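Local coordinates for borrelidin polyketide synthase, type I (Streptomyces parvulus, PDB 6OBT), which probably dehydrates a beta-hydroxyacyl intermediate during borrelidin assembly, acting as a dehydratase domain of the modular polyketide synthase, at residues 71-76 / 190-195; 196-201 / 231-236; 134-139 / 153-158; 53-58 / 122-127. All blocks are in the same frame, centred on the assembly; numbering follows the deposited sequence.

Contact 1 of 4, residues 71-76 / 190-195; sequences ADHQVL and YHYGPQ
With CG of His73 anti to the backbone N (chi1 -173°) and CG of Tyr192 anti to the carbonyl carbon (chi1 -73°), the two rings rise side by side from a small antiparallel sheet of the dehydratase double hotdog fold. His73 CD2 lies 3.7 Å from Tyr192 CE1, the ring planes meeting obliquely at 63°. A water in the plane of both rings joins their edges, 3.2 Å from His73 NE2 and 2.9 Å from Tyr192 OH. Since His73 ND1 is hydrogen-bonded to Leu80 O, the imidazole is held at both nitrogens. Beside this pair, Val75 lays CG2 over one face of the Tyr190 ring, a CH-pi contact 3.9 Å from the centroid. On the reverse of the strands, the extended Gln74 runs alongside His191, its NE2 3.6 Å from CB of that residue. His191 N donates to Gln74 O at 2.8 Å; the return bond is weak. His73 begins the HxxxGxxxxP motif and residues 192-194 form the YGP motif of these dehydratases, so the contact probably borders the active site. Just past the paired strand residues, where the chains draw closest, Gly193 N donates to Asp72 O, and Asp72 OD1 receives Gln195 N at 2.9 Å from above the carboxylate plane.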
loop_
_atom_site.group_PDB
_atom_site.type_symbol
_atom_site.label_atom_id
_atom_site.label_comp_id
_atom_site.label_asym_id
_atom_site.label_seq_id
_atom_site.Cartn_x
_atom_site.Cartn_y
_atom_site.Cartn_z
ATOM N N ALA A 71 10.926 -23.187 7.647
ATOM C CA ALA A 71 11.831 -24.206 7.131
ATOM C C ALA A 71 11.349 -25.616 7.448
ATOM O O ALA A 71 11.924 -26.586 6.939
ATOM C CB ALA A 71 13.241 -24.003 7.688
ATOM N N ASP A 72 10.321 -25.749 8.279
ATOM C CA ASP A 72 9.747 -27.044 8.626
ATOM C C ASP A 72 8.809 -27.591 7.553
ATOM O O ASP A 72 8.226 -28.665 7.752
ATOM C CB ASP A 72 8.994 -26.928 9.958
ATOM C CG ASP A 72 9.925 -26.797 11.150
ATOM O OD1 ASP A 72 9.431 -26.576 12.273
ATOM O OD2 ASP A 72 11.153 -26.929 10.978
ATOM N N HIS A 73 8.601 -26.871 6.453
ATOM C CA HIS A 73 7.811 -27.345 5.316
ATOM C C HIS A 73 8.711 -27.427 4.077
ATOM O O HIS A 73 8.789 -26.474 3.310
ATOM C CB HIS A 73 6.638 -26.431 5.069
ATOM C CG HIS A 73 5.687 -26.936 4.029
ATOM N ND1 HIS A 73 5.784 -26.587 2.698
ATOM C CD2 HIS A 73 4.605 -27.747 4.129
ATOM C CE1 HIS A 73 4.815 -27.179 2.019
ATOM N NE2 HIS A 73 4.085 -27.886 2.866
ATOM N N GLN A 74 9.328 -28.578 3.860
ATOM C CA GLN A 74 10.316 -28.757 2.797
ATOM C C GLN A 74 9.892 -29.926 1.926
ATOM O O GLN A 74 9.699 -31.040 2.429
ATOM C CB GLN A 74 11.700 -28.984 3.394
ATOM C CG GLN A 74 12.802 -29.262 2.375
ATOM C CD GLN A 74 13.986 -29.911 3.029
ATOM O OE1 GLN A 74 14.844 -29.232 3.591
ATOM N NE2 GLN A 74 14.019 -31.242 3.011
ATOM N N VAL A 75 9.732 -29.677 0.627
ATOM C CA VAL A 75 9.342 -30.708 -0.330
ATOM C C VAL A 75 10.464 -30.854 -1.345
ATOM O O VAL A 75 10.842 -29.874 -2.009
ATOM C CB VAL A 75 8.001 -30.397 -1.021
ATOM C CG1 VAL A 75 8.052 -29.084 -1.735
ATOM C CG2 VAL A 75 7.629 -31.517 -1.985
ATOM N N LEU A 76 10.998 -32.071 -1.448
ATOM C CA LEU A 76 12.069 -32.410 -2.392
ATOM C C LEU A 76 13.251 -31.459 -2.232
ATOM O O LEU A 76 13.827 -30.975 -3.209
ATOM C CB LEU A 76 11.548 -32.416 -3.830
ATOM C CG LEU A 76 10.396 -33.368 -4.154
ATOM C CD1 LEU A 76 10.046 -33.288 -5.635
ATOM C CD2 LEU A 76 10.756 -34.793 -3.759
ATOM N N TYR A 190 8.543 -35.476 1.292
ATOM C CA TYR A 190 7.851 -34.439 2.055
ATOM C C TYR A 190 8.413 -34.456 3.472
ATOM O O TYR A 190 8.019 -35.284 4.299
ATOM C CB TYR A 190 6.338 -34.651 2.020
ATOM C CG TYR A 190 5.743 -34.473 0.637
ATOM C CD1 TYR A 190 4.889 -33.414 0.352
ATOM C CD2 TYR A 190 6.050 -35.360 -0.389
ATOM C CE1 TYR A 190 4.357 -33.248 -0.924
ATOM C CE2 TYR A 190 5.525 -35.205 -1.656
ATOM C CZ TYR A 190 4.682 -34.151 -1.922
ATOM O OH TYR A 190 4.171 -34.023 -3.192
ATOM N N HIS A 191 9.328 -33.532 3.753
ATOM C CA HIS A 191 10.067 -33.529 5.015
ATOM C C HIS A 191 9.417 -32.502 5.938
ATOM O O HIS A 191 9.720 -31.308 5.863
ATOM C CB HIS A 191 11.547 -33.227 4.783
ATOM C CG HIS A 191 12.314 -34.356 4.155
ATOM N ND1 HIS A 191 12.198 -34.691 2.823
ATOM C CD2 HIS A 191 13.222 -35.215 4.678
ATOM C CE1 HIS A 191 12.997 -35.708 2.553
ATOM N NE2 HIS A 191 13.629 -36.046 3.662
ATOM N N TYR A 192 8.524 -32.972 6.814
ATOM C CA TYR A 192 7.790 -32.106 7.734
ATOM C C TYR A 192 8.596 -31.908 9.012
ATOM O O TYR A 192 8.978 -32.875 9.667
ATOM C CB TYR A 192 6.407 -32.680 8.055
ATOM C CG TYR A 192 5.445 -32.561 6.896
ATOM C CD1 TYR A 192 4.962 -31.324 6.486
ATOM C CD2 TYR A 192 5.089 -33.681 6.162
ATOM C CE1 TYR A 192 4.097 -31.216 5.405
ATOM C CE2 TYR A 192 4.234 -33.586 5.089
ATOM C CZ TYR A 192 3.756 -32.366 4.700
ATOM O OH TYR A 192 2.911 -32.306 3.614
ATOM N N GLY A 193 8.858 -30.654 9.361
ATOM C CA GLY A 193 9.640 -30.355 10.534
ATOM C C GLY A 193 8.783 -30.234 11.780
ATOM O O GLY A 193 7.566 -30.436 11.747
ATOM N N PRO A 194 9.419 -29.900 12.908
ATOM C CA PRO A 194 8.694 -29.884 14.196
ATOM C C PRO A 194 7.363 -29.155 14.185
ATOM O O PRO A 194 6.369 -29.675 14.701
ATOM C CB PRO A 194 9.705 -29.206 15.130
ATOM C CG PRO A 194 11.033 -29.564 14.563
ATOM C CD PRO A 194 10.853 -29.602 13.069
ATOM N N GLN A 195 7.308 -27.952 13.613
ATOM C CA GLN A 195 6.074 -27.180 13.695
ATOM C C GLN A 195 4.948 -27.755 12.848
ATOM O O GLN A 195 3.793 -27.348 13.028
ATOM C CB GLN A 195 6.341 -25.731 13.285
ATOM C CG GLN A 195 6.961 -24.906 14.387
ATOM C CD GLN A 195 5.932 -24.260 15.288
ATOM O OE1 GLN A 195 4.805 -24.748 15.431
ATOM N NE2 GLN A 195 6.317 -23.162 15.914
HETATM O O HOH W 1 1.648 -29.948 2.375
#

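Contact 2 of 4, residues 196-201 / 231-236; sequences FRCLRR and FDAAVH
The backbone of residues 196-201 passes the helical turns of 231-236 without any hydrogen bond between them, coming nearest at Cys198 and Ala233, whose CA atoms are 5.9 Å apart. Small groups allow this approach: Cys198 CB meets Ala233 CB at 3.5 Å. Two residues earlier, Phe196 presents its ring edge to Asp232 and crosses it at about a right angle. Phe196 CD1 is 3.4 Å from Asp232 OD1, while Asp232 CB lies at the edge in the ring plane, 3.7 Å from Phe196 CE1. The same OD1 accepts a hydrogen bond from His236 ND1 at 2.9 Å, one helical turn on. OD1 lies close to the imidazole plane, but the donor approaches from above the carboxylate plane, 56° out of it. CG of His236 sits between the backbone N and the carbonyl carbon (chi1 74°), which folds the imidazole back over Ala233 CA and turns its CE1 edge to Phe196 O, 3.4 Å away. His236 NE2 is hydrogen-bonded to Tyr182 OH, so both ring nitrogens are engaged and its rotation is fixed. Asp232 and His236 form the DxxxH pattern found in the second hotdog of polyketide synthase dehydratases, consistent with a place at the active site. Around the contact, helix 83-97 packs on Asp232 through Val84, helix 181-187 supplies Tyr182 and Phe181 against His236, and strand 208-214 covers Cys198 and Ala233 with Ile213.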
loop_
_atom_site.group_PDB
_atom_site.type_symbol
_atom_site.label_atom_id
_atom_site.label_comp_id
_atom_site.label_asym_id
_atom_site.label_seq_id
_atom_site.Cartn_x
_atom_site.Cartn_y
_atom_site.Cartn_z
ATOM N N PHE A 196 5.250 -28.676 11.926
ATOM C CA PHE A 196 4.227 -29.260 11.069
ATOM C C PHE A 196 3.869 -30.693 11.448
ATOM O O PHE A 196 2.875 -31.215 10.933
ATOM C CB PHE A 196 4.669 -29.220 9.593
ATOM C CG PHE A 196 4.566 -27.834 8.960
ATOM C CD1 PHE A 196 3.534 -27.528 8.091
ATOM C CD2 PHE A 196 5.518 -26.864 9.229
ATOM C CE1 PHE A 196 3.427 -26.260 7.511
ATOM C CE2 PHE A 196 5.431 -25.579 8.641
ATOM C CZ PHE A 196 4.366 -25.286 7.793
ATOM N N ARG A 197 4.626 -31.334 12.343
ATOM C CA ARG A 197 4.360 -32.730 12.717
ATOM C C ARG A 197 3.290 -32.755 13.808
ATOM O O ARG A 197 3.538 -33.029 14.988
ATOM C CB ARG A 197 5.625 -33.442 13.174
ATOM C CG ARG A 197 6.705 -33.537 12.089
ATOM C CD ARG A 197 7.802 -34.533 12.427
ATOM N NE ARG A 197 8.624 -34.155 13.577
ATOM C CZ ARG A 197 9.854 -33.652 13.499
ATOM N NH1 ARG A 197 10.420 -33.440 12.316
ATOM N NH2 ARG A 197 10.524 -33.354 14.607
ATOM N N CYS A 198 2.067 -32.503 13.367
ATOM C CA CYS A 198 0.951 -32.267 14.263
ATOM C C CYS A 198 0.020 -33.454 14.381
ATOM O O CYS A 198 -0.794 -33.486 15.308
ATOM C CB CYS A 198 0.147 -31.068 13.783
ATOM S SG CYS A 198 1.052 -29.529 14.021
ATOM N N LEU A 199 0.093 -34.408 13.459
ATOM C CA LEU A 199 -0.789 -35.565 13.534
ATOM C C LEU A 199 -0.436 -36.432 14.742
ATOM O O LEU A 199 0.716 -36.845 14.904
ATOM C CB LEU A 199 -0.694 -36.391 12.250
ATOM C CG LEU A 199 -1.452 -37.724 12.354
ATOM C CD1 LEU A 199 -2.930 -37.501 12.642
ATOM C CD2 LEU A 199 -1.287 -38.536 11.090
ATOM N N ARG A 200 -1.439 -36.732 15.574
ATOM C CA ARG A 200 -1.234 -37.531 16.779
ATOM C C ARG A 200 -1.952 -38.872 16.746
ATOM O O ARG A 200 -1.363 -39.901 17.105
ATOM C CB ARG A 200 -1.685 -36.743 18.017
ATOM C CG ARG A 200 -1.210 -35.307 18.045
ATOM C CD ARG A 200 0.304 -35.210 18.203
ATOM N NE ARG A 200 0.753 -33.824 18.077
ATOM C CZ ARG A 200 2.004 -33.422 18.276
ATOM N NH1 ARG A 200 2.940 -34.299 18.620
ATOM N NH2 ARG A 200 2.319 -32.139 18.147
ATOM N N ARG A 201 -3.233 -38.897 16.379
ATOM C CA ARG A 201 -3.973 -40.153 16.317
ATOM C C ARG A 201 -4.908 -40.114 15.118
ATOM O O ARG A 201 -5.341 -39.043 14.700
ATOM C CB ARG A 201 -4.781 -40.417 17.609
ATOM C CG ARG A 201 -4.099 -39.979 18.905
ATOM C CD ARG A 201 -4.465 -40.894 20.065
ATOM N NE ARG A 201 -5.892 -40.842 20.359
ATOM C CZ ARG A 201 -6.412 -40.270 21.441
ATOM N NH1 ARG A 201 -5.616 -39.705 22.340
ATOM N NH2 ARG A 201 -7.726 -40.261 21.628
ATOM N N PHE A 231 -3.109 -25.888 10.152
ATOM C CA PHE A 231 -3.860 -25.903 8.903
ATOM C C PHE A 231 -3.276 -26.928 7.924
ATOM O O PHE A 231 -4.017 -27.709 7.310
ATOM C CB PHE A 231 -3.847 -24.477 8.314
ATOM C CG PHE A 231 -5.010 -24.145 7.402
ATOM C CD1 PHE A 231 -5.389 -22.822 7.221
ATOM C CD2 PHE A 231 -5.676 -25.127 6.691
ATOM C CE1 PHE A 231 -6.434 -22.483 6.381
ATOM C CE2 PHE A 231 -6.716 -24.800 5.847
ATOM C CZ PHE A 231 -7.089 -23.479 5.683
ATOM N N ASP A 232 -1.943 -26.954 7.768
ATOM C CA ASP A 232 -1.360 -27.878 6.802
ATOM C C ASP A 232 -1.508 -29.329 7.255
ATOM O O ASP A 232 -1.756 -30.228 6.437
ATOM C CB ASP A 232 0.121 -27.560 6.571
ATOM C CG ASP A 232 0.735 -28.456 5.538
ATOM O OD1 ASP A 232 1.594 -29.308 5.889
ATOM O OD2 ASP A 232 0.322 -28.336 4.367
ATOM N N ALA A 233 -1.335 -29.583 8.549
ATOM C CA ALA A 233 -1.473 -30.957 9.027
ATOM C C ALA A 233 -2.912 -31.449 8.906
ATOM O O ALA A 233 -3.137 -32.654 8.729
ATOM C CB ALA A 233 -0.983 -31.055 10.465
ATOM N N ALA A 234 -3.890 -30.537 8.964
ATOM C CA ALA A 234 -5.281 -30.910 8.709
ATOM C C ALA A 234 -5.436 -31.497 7.313
ATOM O O ALA A 234 -6.137 -32.501 7.118
ATOM C CB ALA A 234 -6.196 -29.696 8.884
ATOM N N VAL A 235 -4.764 -30.891 6.335
ATOM C CA VAL A 235 -4.832 -31.324 4.942
ATOM C C VAL A 235 -3.926 -32.520 4.689
ATOM O O VAL A 235 -4.318 -33.470 4.000
ATOM C CB VAL A 235 -4.478 -30.145 4.012
ATOM C CG1 VAL A 235 -4.369 -30.632 2.576
ATOM C CG2 VAL A 235 -5.528 -29.055 4.134
ATOM N N HIS A 236 -2.687 -32.499 5.195
ATOM C CA HIS A 236 -1.781 -33.573 4.818
ATOM C C HIS A 236 -2.065 -34.869 5.572
ATOM O O HIS A 236 -1.511 -35.914 5.221
ATOM C CB HIS A 236 -0.306 -33.131 4.960
ATOM C CG HIS A 236 0.216 -33.025 6.366
ATOM N ND1 HIS A 236 0.960 -31.943 6.787
ATOM C CD2 HIS A 236 0.201 -33.895 7.407
ATOM C CE1 HIS A 236 1.337 -32.126 8.039
ATOM N NE2 HIS A 236 0.886 -33.303 8.443
#

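Contact 3 of 4, residues 134-139 / 153-158; sequences RTVSMH and GILGAG
Arg134 and Leu155 exchange both of their backbone bonds, as do Val136 and Gly153, so four donors and four acceptors are satisfied within this antiparallel hairpin of strands 134-142 and 148-156. Leu155 N reaches Arg134 O at 2.7 Å, and Arg134 N returns to Leu155 O at 2.9 Å in the carbonyl plane. In the second pair, Gly153 N donates to Val136 O at 2.8 Å. Its counterpart is less regular: Val136 N meets Gly153 O from above the carbonyl plane, 48° out of it. Gly153 O is also approached by Thr135 CA at 3.4 Å, in a CA-H...O contact. The backbones of Thr135 and Ser137 pair on the other side with Thr126 and Val124 of strand 119-127, and Ser137 OG shares a hydrogen bond of 2.6 Å with His139 NE2. Val136 has CG1 between the backbone N and the carbonyl carbon (chi1 61°), which sets it over the peptide of Gly153, 3.7 Å from its C atom. The same CG1 lies 3.9 Å from Leu155 CG. Leu155 and Val136 thus form an apolar patch facing Val102 and Leu105 of strand 101-107. Every hydrogen bond between the two segments is main chain to main chain, so the polar hold does not depend on side-chain identity, and the side chains add apolar packing.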
loop_
_atom_site.group_PDB
_atom_site.type_symbol
_atom_site.label_atom_id
_atom_site.label_comp_id
_atom_site.label_asym_id
_atom_site.label_seq_id
_atom_site.Cartn_x
_atom_site.Cartn_y
_atom_site.Cartn_z
ATOM N N ARG A 134 -16.192 -10.649 -3.945
ATOM C CA ARG A 134 -14.972 -9.916 -4.248
ATOM C C ARG A 134 -13.907 -10.873 -4.763
ATOM O O ARG A 134 -13.842 -12.031 -4.353
ATOM C CB ARG A 134 -14.452 -9.166 -3.009
ATOM C CG ARG A 134 -15.434 -8.132 -2.465
ATOM C CD ARG A 134 -14.770 -7.211 -1.463
ATOM N NE ARG A 134 -15.750 -6.451 -0.699
ATOM C CZ ARG A 134 -15.457 -5.407 0.069
ATOM N NH1 ARG A 134 -14.201 -4.985 0.170
ATOM N NH2 ARG A 134 -16.419 -4.792 0.742
ATOM N N THR A 135 -13.087 -10.390 -5.689
ATOM C CA THR A 135 -11.954 -11.191 -6.115
ATOM C C THR A 135 -10.789 -11.001 -5.155
ATOM O O THR A 135 -10.683 -9.993 -4.456
ATOM C CB THR A 135 -11.511 -10.811 -7.522
ATOM O OG1 THR A 135 -11.032 -9.461 -7.507
ATOM C CG2 THR A 135 -12.679 -10.922 -8.482
ATOM N N VAL A 136 -9.914 -11.997 -5.112
ATOM C CA VAL A 136 -8.713 -11.936 -4.292
ATOM C C VAL A 136 -7.583 -12.564 -5.089
ATOM O O VAL A 136 -7.795 -13.535 -5.825
ATOM C CB VAL A 136 -8.902 -12.630 -2.921
ATOM C CG1 VAL A 136 -9.240 -14.144 -3.060
ATOM C CG2 VAL A 136 -7.680 -12.430 -2.052
ATOM N N SER A 137 -6.393 -11.986 -4.979
ATOM C CA SER A 137 -5.214 -12.568 -5.605
ATOM C C SER A 137 -4.022 -12.358 -4.690
ATOM O O SER A 137 -3.970 -11.389 -3.925
ATOM C CB SER A 137 -4.955 -11.993 -7.005
ATOM O OG SER A 137 -4.732 -10.582 -6.991
ATOM N N MET A 138 -3.084 -13.300 -4.760
ATOM C CA MET A 138 -1.908 -13.362 -3.900
ATOM C C MET A 138 -0.651 -13.314 -4.758
ATOM O O MET A 138 -0.550 -14.045 -5.749
ATOM C CB MET A 138 -1.906 -14.644 -3.073
ATOM C CG MET A 138 -2.958 -14.662 -1.966
ATOM S SD MET A 138 -4.616 -14.821 -2.618
ATOM C CE MET A 138 -5.485 -15.174 -1.084
ATOM N N HIS A 139 0.313 -12.485 -4.363
ATOM C CA HIS A 139 1.492 -12.244 -5.189
ATOM C C HIS A 139 2.729 -12.097 -4.319
ATOM O O HIS A 139 2.653 -11.728 -3.147
ATOM C CB HIS A 139 1.362 -10.967 -6.040
ATOM C CG HIS A 139 0.011 -10.780 -6.652
ATOM N ND1 HIS A 139 -0.217 -10.921 -8.003
ATOM C CD2 HIS A 139 -1.184 -10.467 -6.097
ATOM C CE1 HIS A 139 -1.496 -10.697 -8.255
ATOM N NE2 HIS A 139 -2.106 -10.427 -7.115
ATOM N N GLY A 153 -8.751 -16.094 -6.575
ATOM C CA GLY A 153 -9.996 -16.653 -6.091
ATOM C C GLY A 153 -11.067 -15.609 -5.873
ATOM O O GLY A 153 -10.955 -14.461 -6.316
ATOM N N ILE A 154 -12.110 -16.043 -5.162
ATOM C CA ILE A 154 -13.360 -15.307 -4.986
ATOM C C ILE A 154 -13.752 -15.394 -3.519
ATOM O O ILE A 154 -13.823 -16.495 -2.960
ATOM C CB ILE A 154 -14.496 -15.893 -5.852
ATOM C CG1 ILE A 154 -14.041 -16.101 -7.298
ATOM C CG2 ILE A 154 -15.770 -15.058 -5.739
ATOM C CD1 ILE A 154 -14.101 -14.862 -8.132
ATOM N N LEU A 155 -14.012 -14.244 -2.900
ATOM C CA LEU A 155 -14.504 -14.186 -1.533
ATOM C C LEU A 155 -16.001 -13.924 -1.562
ATOM O O LEU A 155 -16.480 -13.103 -2.349
ATOM C CB LEU A 155 -13.794 -13.102 -0.727
ATOM C CG LEU A 155 -12.269 -13.205 -0.765
ATOM C CD1 LEU A 155 -11.637 -11.924 -0.216
ATOM C CD2 LEU A 155 -11.808 -14.450 0.008
ATOM N N GLY A 156 -16.742 -14.640 -0.710
ATOM C CA GLY A 156 -18.184 -14.584 -0.730
ATOM C C GLY A 156 -18.755 -14.454 0.671
ATOM O O GLY A 156 -18.037 -14.500 1.672
ATOM N N ALA A 157 -20.066 -14.282 0.712
ATOM C CA ALA A 157 -20.789 -14.143 1.962
ATOM C C ALA A 157 -21.277 -15.501 2.440
ATOM O O ALA A 157 -21.625 -16.375 1.640
ATOM C CB ALA A 157 -21.976 -13.194 1.799
ATOM N N GLY A 158 -21.276 -15.672 3.762
ATOM C CA GLY A 158 -21.887 -16.809 4.424
ATOM C C GLY A 158 -21.563 -18.172 3.852
ATOM O O GLY A 158 -20.532 -18.364 3.202
#

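Contact 4 of 4, residues 53-58 / 122-127; sequences DGQRVW and RVVVTE
Val125 O is gripped from several directions: Arg56 N donates to it at 2.9 Å in the carbonyl plane, a water donates at 3.2 Å, and Gln55 CA adds a CA-H...O contact. The water also donates to Gly54 O, carrying the link between the two strands past the last regular pair. From here on, Arg56 with Val125 and then Trp58 with Val123 form hydrogen-bonded antiparallel pairs, each with both bonds made. Gln55, extended beyond CG, lies alongside Thr126 and gives NE2 to Thr126 OG1 at 3.0 Å, the hydroxyl oxygen lying slightly out of the amide plane. Val57 and Val124 follow on this face, their CG2 atoms 3.9 Å apart. Trp58 dominates the other face. With CG anti to the carbonyl carbon (chi1 -76°), its ring leans back across the partner strand, placing CZ3 3.5 Å from Val125 CG2 and CE3 3.6 Å from Val123 O, which lies at the ring edge. Trp58 CZ2 sits over one face of the Arg56 guanidinium, whose NE forms a salt bridge with Asp50. Trp58 NE1 bonds Gln96 OE1 of helix 83-97. At the far end Arg122 reaches Asp50 O and Gly36 O of the second subunit, so this edge also enters the dimer interface. A strongly curved antiparallel sheet laying Trp58, Val123 and Val125 against helix 83-97 is the signature of a hotdog, here the N-terminal one of the double hotdog.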
loop_
_atom_site.group_PDB
_atom_site.type_symbol
_atom_site.label_atom_id
_atom_site.label_comp_id
_atom_site.label_asym_id
_atom_site.label_seq_id
_atom_site.Cartn_x
_atom_site.Cartn_y
_atom_site.Cartn_z
ATOM N N ASP A 53 -9.526 2.574 -5.482
ATOM C CA ASP A 53 -10.038 1.610 -6.446
ATOM C C ASP A 53 -11.338 0.935 -6.010
ATOM O O ASP A 53 -12.016 0.322 -6.842
ATOM C CB ASP A 53 -8.964 0.536 -6.661
ATOM C CG ASP A 53 -8.803 0.130 -8.111
ATOM O OD1 ASP A 53 -9.770 -0.408 -8.691
ATOM O OD2 ASP A 53 -7.696 0.326 -8.659
ATOM N N GLY A 54 -11.709 1.039 -4.738
ATOM C CA GLY A 54 -12.442 -0.040 -4.113
ATOM C C GLY A 54 -11.560 -1.219 -3.767
ATOM O O GLY A 54 -12.050 -2.213 -3.214
ATOM N N GLN A 55 -10.270 -1.130 -4.066
ATOM C CA GLN A 55 -9.309 -2.172 -3.755
ATOM C C GLN A 55 -8.765 -2.005 -2.351
ATOM O O GLN A 55 -8.654 -0.892 -1.832
ATOM C CB GLN A 55 -8.133 -2.144 -4.732
ATOM C CG GLN A 55 -8.312 -3.004 -5.949
ATOM C CD GLN A 55 -7.018 -3.214 -6.704
ATOM O OE1 GLN A 55 -6.085 -2.411 -6.603
ATOM N NE2 GLN A 55 -6.957 -4.294 -7.472
ATOM N N ARG A 56 -8.388 -3.132 -1.759
ATOM C CA ARG A 56 -7.678 -3.163 -0.490
ATOM C C ARG A 56 -6.528 -4.138 -0.643
ATOM O O ARG A 56 -6.729 -5.253 -1.139
ATOM C CB ARG A 56 -8.572 -3.600 0.676
ATOM C CG ARG A 56 -9.818 -2.760 0.902
ATOM C CD ARG A 56 -10.467 -3.136 2.236
ATOM N NE ARG A 56 -9.503 -3.105 3.339
ATOM C CZ ARG A 56 -9.780 -3.469 4.587
ATOM N NH1 ARG A 56 -10.996 -3.904 4.897
ATOM N NH2 ARG A 56 -8.840 -3.405 5.524
ATOM N N VAL A 57 -5.345 -3.747 -0.185
ATOM C CA VAL A 57 -4.151 -4.571 -0.345
ATOM C C VAL A 57 -3.547 -4.832 1.023
ATOM O O VAL A 57 -3.313 -3.891 1.789
ATOM C CB VAL A 57 -3.125 -3.905 -1.277
ATOM C CG1 VAL A 57 -1.857 -4.772 -1.375
ATOM C CG2 VAL A 57 -3.727 -3.698 -2.658
ATOM N N TRP A 58 -3.309 -6.107 1.337
ATOM C CA TRP A 58 -2.553 -6.483 2.524
ATOM C C TRP A 58 -1.114 -6.742 2.095
ATOM O O TRP A 58 -0.871 -7.329 1.037
ATOM C CB TRP A 58 -3.142 -7.735 3.214
ATOM C CG TRP A 58 -4.415 -7.458 4.004
ATOM C CD1 TRP A 58 -4.550 -7.368 5.368
ATOM C CD2 TRP A 58 -5.715 -7.229 3.459
ATOM N NE1 TRP A 58 -5.867 -7.103 5.700
ATOM C CE2 TRP A 58 -6.597 -7.017 4.543
ATOM C CE3 TRP A 58 -6.222 -7.170 2.151
ATOM C CZ2 TRP A 58 -7.952 -6.745 4.357
ATOM C CZ3 TRP A 58 -7.575 -6.908 1.975
ATOM C CH2 TRP A 58 -8.420 -6.698 3.071
ATOM N N ARG A 122 1.811 -9.594 -1.360
ATOM C CA ARG A 122 0.595 -8.794 -1.462
ATOM C C ARG A 122 -0.632 -9.696 -1.471
ATOM O O ARG A 122 -0.635 -10.741 -2.123
ATOM C CB ARG A 122 0.578 -7.960 -2.732
ATOM C CG ARG A 122 1.792 -7.082 -2.906
ATOM C CD ARG A 122 1.750 -5.907 -1.930
ATOM N NE ARG A 122 2.787 -4.930 -2.239
ATOM C CZ ARG A 122 3.951 -4.844 -1.605
ATOM N NH1 ARG A 122 4.237 -5.689 -0.617
ATOM N NH2 ARG A 122 4.836 -3.915 -1.963
ATOM N N VAL A 123 -1.688 -9.265 -0.788
ATOM C CA VAL A 123 -3.015 -9.842 -0.950
ATOM C C VAL A 123 -3.923 -8.724 -1.441
ATOM O O VAL A 123 -4.118 -7.727 -0.741
ATOM C CB VAL A 123 -3.551 -10.448 0.355
ATOM C CG1 VAL A 123 -4.845 -11.197 0.083
ATOM C CG2 VAL A 123 -2.521 -11.408 0.985
ATOM N N VAL A 124 -4.503 -8.903 -2.621
ATOM C CA VAL A 124 -5.224 -7.837 -3.301
ATOM C C VAL A 124 -6.690 -8.220 -3.371
ATOM O O VAL A 124 -7.050 -9.196 -4.044
ATOM C CB VAL A 124 -4.667 -7.579 -4.706
ATOM C CG1 VAL A 124 -5.550 -6.580 -5.421
ATOM C CG2 VAL A 124 -3.215 -7.081 -4.631
ATOM N N VAL A 125 -7.541 -7.445 -2.706
ATOM C CA VAL A 125 -8.972 -7.719 -2.666
ATOM C C VAL A 125 -9.685 -6.612 -3.421
ATOM O O VAL A 125 -9.476 -5.425 -3.138
ATOM C CB VAL A 125 -9.480 -7.842 -1.220
ATOM C CG1 VAL A 125 -10.995 -8.027 -1.216
ATOM C CG2 VAL A 125 -8.782 -9.033 -0.523
ATOM N N THR A 126 -10.513 -6.997 -4.393
ATOM C CA THR A 126 -11.137 -6.053 -5.307
ATOM C C THR A 126 -12.648 -6.245 -5.312
ATOM O O THR A 126 -13.140 -7.372 -5.463
ATOM C CB THR A 126 -10.571 -6.210 -6.723
ATOM O OG1 THR A 126 -9.137 -6.178 -6.670
ATOM C CG2 THR A 126 -11.051 -5.070 -7.610
ATOM N N GLU A 127 -13.383 -5.150 -5.139
ATOM C CA GLU A 127 -14.834 -5.236 -5.207
ATOM C C GLU A 127 -15.269 -5.518 -6.643
ATOM O O GLU A 127 -14.553 -5.232 -7.605
ATOM C CB GLU A 127 -15.477 -3.949 -4.688
ATOM C CG GLU A 127 -15.270 -3.721 -3.198
ATOM C CD GLU A 127 -15.345 -2.251 -2.815
ATOM O OE1 GLU A 127 -16.210 -1.536 -3.363
ATOM O OE2 GLU A 127 -14.539 -1.812 -1.964
HETATM O O HOH W 2 -11.939 -4.428 -1.408
#

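Contacts 3 and 4 share one part of the fold: 53-58 / 122-127 and 134-139 / 153-158 are seams of the same curved sheet separated by one other, that between strands 119-127 and 134-142, with centres 10 Å apart. Both are partly buried and rest on regular main-chain pairing. Contacts 1 and 2, across the chain's centre, also touch each other, Tyr192 CE1 packing on Asp232 OD1. Contact 1 is a surface pairing of short strands with ring, water and carboxylate chemistry, whereas the residues that touch in contact 2 are all buried, with no hydrogen bond across it. Together they bring His73 near Asp232. Contact 4 hydrogen-bonds to the second subunit through Arg122, whereas contact 3 only packs on it through His139.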